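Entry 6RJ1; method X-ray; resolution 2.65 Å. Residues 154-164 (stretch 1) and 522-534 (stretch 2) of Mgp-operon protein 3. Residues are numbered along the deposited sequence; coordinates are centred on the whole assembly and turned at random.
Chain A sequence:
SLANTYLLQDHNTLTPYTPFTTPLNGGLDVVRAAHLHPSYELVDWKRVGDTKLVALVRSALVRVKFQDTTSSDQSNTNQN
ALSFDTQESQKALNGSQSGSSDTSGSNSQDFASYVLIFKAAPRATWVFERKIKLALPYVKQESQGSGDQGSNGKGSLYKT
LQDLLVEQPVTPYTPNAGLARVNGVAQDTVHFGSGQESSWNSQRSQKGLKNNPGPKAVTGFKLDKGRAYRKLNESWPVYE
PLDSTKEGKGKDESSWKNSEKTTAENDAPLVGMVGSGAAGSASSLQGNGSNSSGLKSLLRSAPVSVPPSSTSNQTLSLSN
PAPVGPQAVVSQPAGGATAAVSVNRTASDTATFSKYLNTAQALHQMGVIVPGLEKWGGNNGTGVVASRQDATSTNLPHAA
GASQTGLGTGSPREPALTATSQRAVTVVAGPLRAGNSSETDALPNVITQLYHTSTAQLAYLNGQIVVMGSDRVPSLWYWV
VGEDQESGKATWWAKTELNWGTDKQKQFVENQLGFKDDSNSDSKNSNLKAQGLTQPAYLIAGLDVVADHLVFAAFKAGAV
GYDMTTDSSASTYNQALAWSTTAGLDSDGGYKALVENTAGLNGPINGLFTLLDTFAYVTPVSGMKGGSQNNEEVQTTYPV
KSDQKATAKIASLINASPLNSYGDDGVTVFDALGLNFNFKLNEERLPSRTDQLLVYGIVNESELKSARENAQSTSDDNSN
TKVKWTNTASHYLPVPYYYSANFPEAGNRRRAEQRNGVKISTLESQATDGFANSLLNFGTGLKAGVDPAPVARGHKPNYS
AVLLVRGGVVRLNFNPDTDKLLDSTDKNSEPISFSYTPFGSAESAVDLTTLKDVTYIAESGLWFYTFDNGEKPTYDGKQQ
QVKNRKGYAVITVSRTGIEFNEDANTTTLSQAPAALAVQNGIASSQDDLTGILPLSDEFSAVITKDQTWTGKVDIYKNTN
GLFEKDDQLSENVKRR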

# COMPACT_ATOMS: atom_id res chain seq x y z
N LYS A 154 -2.20 18.75 24.18
CA LYS A 154 -1.03 18.02 23.70
C LYS A 154 -1.40 16.59 23.27
O LYS A 154 -1.81 15.77 24.11
CB LYS A 154 0.08 18.02 24.78
CG LYS A 154 1.50 17.89 24.22
CD LYS A 154 2.55 17.86 25.34
CE LYS A 154 3.96 18.11 24.86
NZ LYS A 154 4.52 16.95 24.12
N GLY A 155 -1.28 16.32 21.97
CA GLY A 155 -1.59 15.02 21.39
C GLY A 155 -0.60 13.93 21.76
O GLY A 155 0.59 14.21 21.97
N SER A 156 -1.07 12.68 21.82
CA SER A 156 -0.25 11.53 22.18
C SER A 156 -0.34 10.36 21.22
O SER A 156 -1.37 9.67 21.17
CB SER A 156 -0.57 11.08 23.61
OG SER A 156 0.08 9.86 23.94
N LEU A 157 0.76 10.09 20.51
CA LEU A 157 0.88 8.95 19.61
C LEU A 157 0.85 7.65 20.43
O LEU A 157 0.24 6.67 20.01
CB LEU A 157 2.16 9.06 18.78
CG LEU A 157 2.55 7.89 17.84
CD1 LEU A 157 1.45 7.55 16.84
CD2 LEU A 157 3.81 8.23 17.10
N TYR A 158 1.45 7.68 21.64
CA TYR A 158 1.46 6.56 22.57
C TYR A 158 0.03 6.07 22.88
O TYR A 158 -0.23 4.87 22.84
CB TYR A 158 2.22 6.91 23.86
CG TYR A 158 2.26 5.75 24.83
CD1 TYR A 158 3.14 4.69 24.63
CD2 TYR A 158 1.38 5.68 25.90
CE1 TYR A 158 3.15 3.59 25.50
CE2 TYR A 158 1.39 4.59 26.77
CZ TYR A 158 2.26 3.54 26.55
OH TYR A 158 2.26 2.45 27.37
N LYS A 159 -0.88 7.02 23.16
CA LYS A 159 -2.28 6.72 23.47
C LYS A 159 -2.97 6.02 22.31
O LYS A 159 -3.72 5.07 22.54
CB LYS A 159 -3.03 7.98 23.91
CG LYS A 159 -2.69 8.42 25.32
CD LYS A 159 -3.66 9.46 25.86
CE LYS A 159 -3.27 9.95 27.23
NZ LYS A 159 -2.22 11.00 27.17
N THR A 160 -2.68 6.45 21.06
CA THR A 160 -3.23 5.87 19.82
C THR A 160 -2.75 4.43 19.67
O THR A 160 -3.56 3.56 19.36
CB THR A 160 -2.79 6.68 18.58
OG1 THR A 160 -3.07 8.06 18.77
CG2 THR A 160 -3.45 6.18 17.28
N LEU A 161 -1.44 4.19 19.88
CA LEU A 161 -0.82 2.88 19.74
C LEU A 161 -1.31 1.85 20.75
O LEU A 161 -1.38 0.66 20.43
CB LEU A 161 0.71 3.00 19.75
CG LEU A 161 1.33 3.83 18.62
CD1 LEU A 161 2.78 4.12 18.89
CD2 LEU A 161 1.13 3.17 17.24
N GLN A 162 -1.73 2.32 21.93
CA GLN A 162 -2.27 1.46 22.98
C GLN A 162 -3.58 0.81 22.55
O GLN A 162 -3.83 -0.34 22.90
CB GLN A 162 -2.51 2.26 24.27
CG GLN A 162 -1.25 2.58 25.03
CD GLN A 162 -1.58 2.94 26.45
OE1 GLN A 162 -1.46 2.12 27.37
NE2 GLN A 162 -1.99 4.19 26.66
N ASP A 163 -4.40 1.55 21.78
CA ASP A 163 -5.70 1.08 21.31
C ASP A 163 -5.73 0.73 19.83
O ASP A 163 -6.75 0.24 19.35
CB ASP A 163 -6.77 2.13 21.62
CG ASP A 163 -7.30 2.10 23.05
OD1 ASP A 163 -7.22 1.02 23.69
OD2 ASP A 163 -7.81 3.15 23.52
N LEU A 164 -4.62 0.96 19.10
CA LEU A 164 -4.54 0.68 17.67
C LEU A 164 -4.80 -0.78 17.32
O LEU A 164 -4.22 -1.69 17.92
CB LEU A 164 -3.20 1.15 17.07
CG LEU A 164 -3.06 1.05 15.55
CD1 LEU A 164 -3.83 2.15 14.84
CD2 LEU A 164 -1.61 1.06 15.15
N ASP A 522 -11.34 13.05 26.79
CA ASP A 522 -11.31 11.72 27.36
C ASP A 522 -10.10 10.99 26.79
O ASP A 522 -9.93 10.93 25.57
CB ASP A 522 -12.61 10.97 27.03
CG ASP A 522 -12.93 9.82 27.98
OD1 ASP A 522 -12.07 8.92 28.15
OD2 ASP A 522 -14.05 9.82 28.54
N SER A 523 -9.25 10.45 27.68
CA SER A 523 -8.03 9.73 27.31
C SER A 523 -8.26 8.48 26.44
O SER A 523 -7.36 8.11 25.68
CB SER A 523 -7.23 9.36 28.56
OG SER A 523 -6.71 10.54 29.15
N LYS A 524 -9.46 7.86 26.54
CA LYS A 524 -9.81 6.68 25.75
C LYS A 524 -10.24 7.01 24.30
O LYS A 524 -10.31 6.10 23.47
CB LYS A 524 -10.83 5.79 26.47
CG LYS A 524 -10.15 4.78 27.37
CD LYS A 524 -10.91 3.46 27.39
CE LYS A 524 -10.01 2.27 27.66
NZ LYS A 524 -8.90 2.10 26.67
N ASN A 525 -10.45 8.31 23.99
CA ASN A 525 -10.73 8.81 22.65
C ASN A 525 -9.33 9.07 22.07
O ASN A 525 -8.89 10.21 21.90
CB ASN A 525 -11.59 10.08 22.70
CG ASN A 525 -11.99 10.63 21.35
OD1 ASN A 525 -12.54 9.92 20.51
ND2 ASN A 525 -11.72 11.90 21.12
N SER A 526 -8.62 7.97 21.83
CA SER A 526 -7.23 7.88 21.41
C SER A 526 -6.96 7.94 19.90
O SER A 526 -5.79 7.97 19.53
CB SER A 526 -6.60 6.62 22.00
OG SER A 526 -7.42 5.48 21.78
N ASN A 527 -8.00 8.01 19.02
CA ASN A 527 -7.84 8.09 17.56
C ASN A 527 -6.85 9.17 17.09
O ASN A 527 -6.71 10.19 17.78
CB ASN A 527 -9.18 8.30 16.87
CG ASN A 527 -9.79 9.66 17.12
OD1 ASN A 527 -9.38 10.67 16.54
ND2 ASN A 527 -10.79 9.72 17.98
N LEU A 528 -6.22 8.97 15.92
CA LEU A 528 -5.23 9.87 15.32
C LEU A 528 -5.67 11.33 15.16
O LEU A 528 -4.84 12.22 15.38
CB LEU A 528 -4.75 9.34 13.97
CG LEU A 528 -3.90 8.07 14.01
CD1 LEU A 528 -4.21 7.19 12.85
CD2 LEU A 528 -2.43 8.37 14.08
N LYS A 529 -6.95 11.59 14.79
CA LYS A 529 -7.43 12.97 14.61
C LYS A 529 -7.40 13.77 15.91
O LYS A 529 -6.92 14.91 15.93
CB LYS A 529 -8.82 13.03 13.96
CG LYS A 529 -9.08 14.36 13.28
CD LYS A 529 -10.55 14.60 13.01
CE LYS A 529 -10.74 15.92 12.33
NZ LYS A 529 -12.17 16.21 12.09
N ALA A 530 -7.88 13.14 17.01
CA ALA A 530 -7.91 13.72 18.35
C ALA A 530 -6.50 14.01 18.86
O ALA A 530 -6.32 14.95 19.65
CB ALA A 530 -8.62 12.77 19.31
N GLN A 531 -5.49 13.23 18.40
CA GLN A 531 -4.09 13.39 18.81
C GLN A 531 -3.31 14.37 17.90
O GLN A 531 -2.13 14.64 18.15
CB GLN A 531 -3.38 12.03 18.91
CG GLN A 531 -4.14 10.97 19.72
CD GLN A 531 -4.59 11.43 21.08
OE1 GLN A 531 -3.80 11.89 21.90
NE2 GLN A 531 -5.89 11.32 21.34
N GLY A 532 -3.98 14.89 16.88
CA GLY A 532 -3.42 15.85 15.94
C GLY A 532 -2.44 15.22 14.97
O GLY A 532 -1.54 15.90 14.48
N LEU A 533 -2.61 13.93 14.70
CA LEU A 533 -1.76 13.20 13.78
C LEU A 533 -2.45 13.03 12.42
O LEU A 533 -3.65 13.30 12.30
CB LEU A 533 -1.32 11.86 14.39
CG LEU A 533 -0.50 11.97 15.70
CD1 LEU A 533 -0.52 10.68 16.47
CD2 LEU A 533 0.94 12.43 15.46
N THR A 534 -1.69 12.67 11.37
CA THR A 534 -2.23 12.53 10.03
C THR A 534 -2.29 11.04 9.63
O THR A 534 -2.25 10.17 10.51
CB THR A 534 -1.49 13.48 9.04
OG1 THR A 534 -2.16 13.50 7.79
CG2 THR A 534 0.00 13.12 8.85
O HOH W 1 -6.16 4.30 18.89

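Here a short helix, running from L157 and led in by an extended segment, is held by an irregular chain that supplies turns and loop rather than a regular partner. Walked from D522 onward, that chain runs broadly opposite to stretch 1, S526 lying beside T160 and Q531 beside G155.

The first type I turn, D522 to N525, is steadied by D522 OD1 accepting from K524 N (3.2 Å). At its corner S523 lies along the aliphatic part of K159, with K159 CD 3.9 Å from S523 O. K524 starts away from the helix, but its long chain brings NZ to 3.5 Å from D163 OD2, a salt bridge.

S526 is the polar hub. Its side chain points toward the helix, and OG donates to D163 OD2 (2.9 Å), so one carboxylate oxygen serves both serine and lysine. Its carbonyl O accepts from T160 OG1 (2.8 Å), and CB comes within 3.3 Å of K159 O. A water donates to T160 O (2.7 Å) and weakly to S526 OG (3.4 Å), linking the two again.

N527 turns away; within the stretch its OD1 accepts from A530 N (2.9 Å). L528 then covers the methyl of T160, with CG 3.8 Å from T160 CG2; threonine thus offers a hydroxyl for bonding and a methyl for packing.

Q531 closes the other end. Its OE1 accepts from S156 N (2.8 Å), while S156 OG caps the helix by accepting from K159 N (3.1 Å). Q531 O sits 3.3 Å from G155 CA in a CA-H...O contact; an ideal CB on G155 would fall 1.9 Å from that oxygen, so the close approach depends on glycine. After G532, with its positive phi, L533 adds an apolar contact, CD1 to L157 CD1 at 3.7 Å.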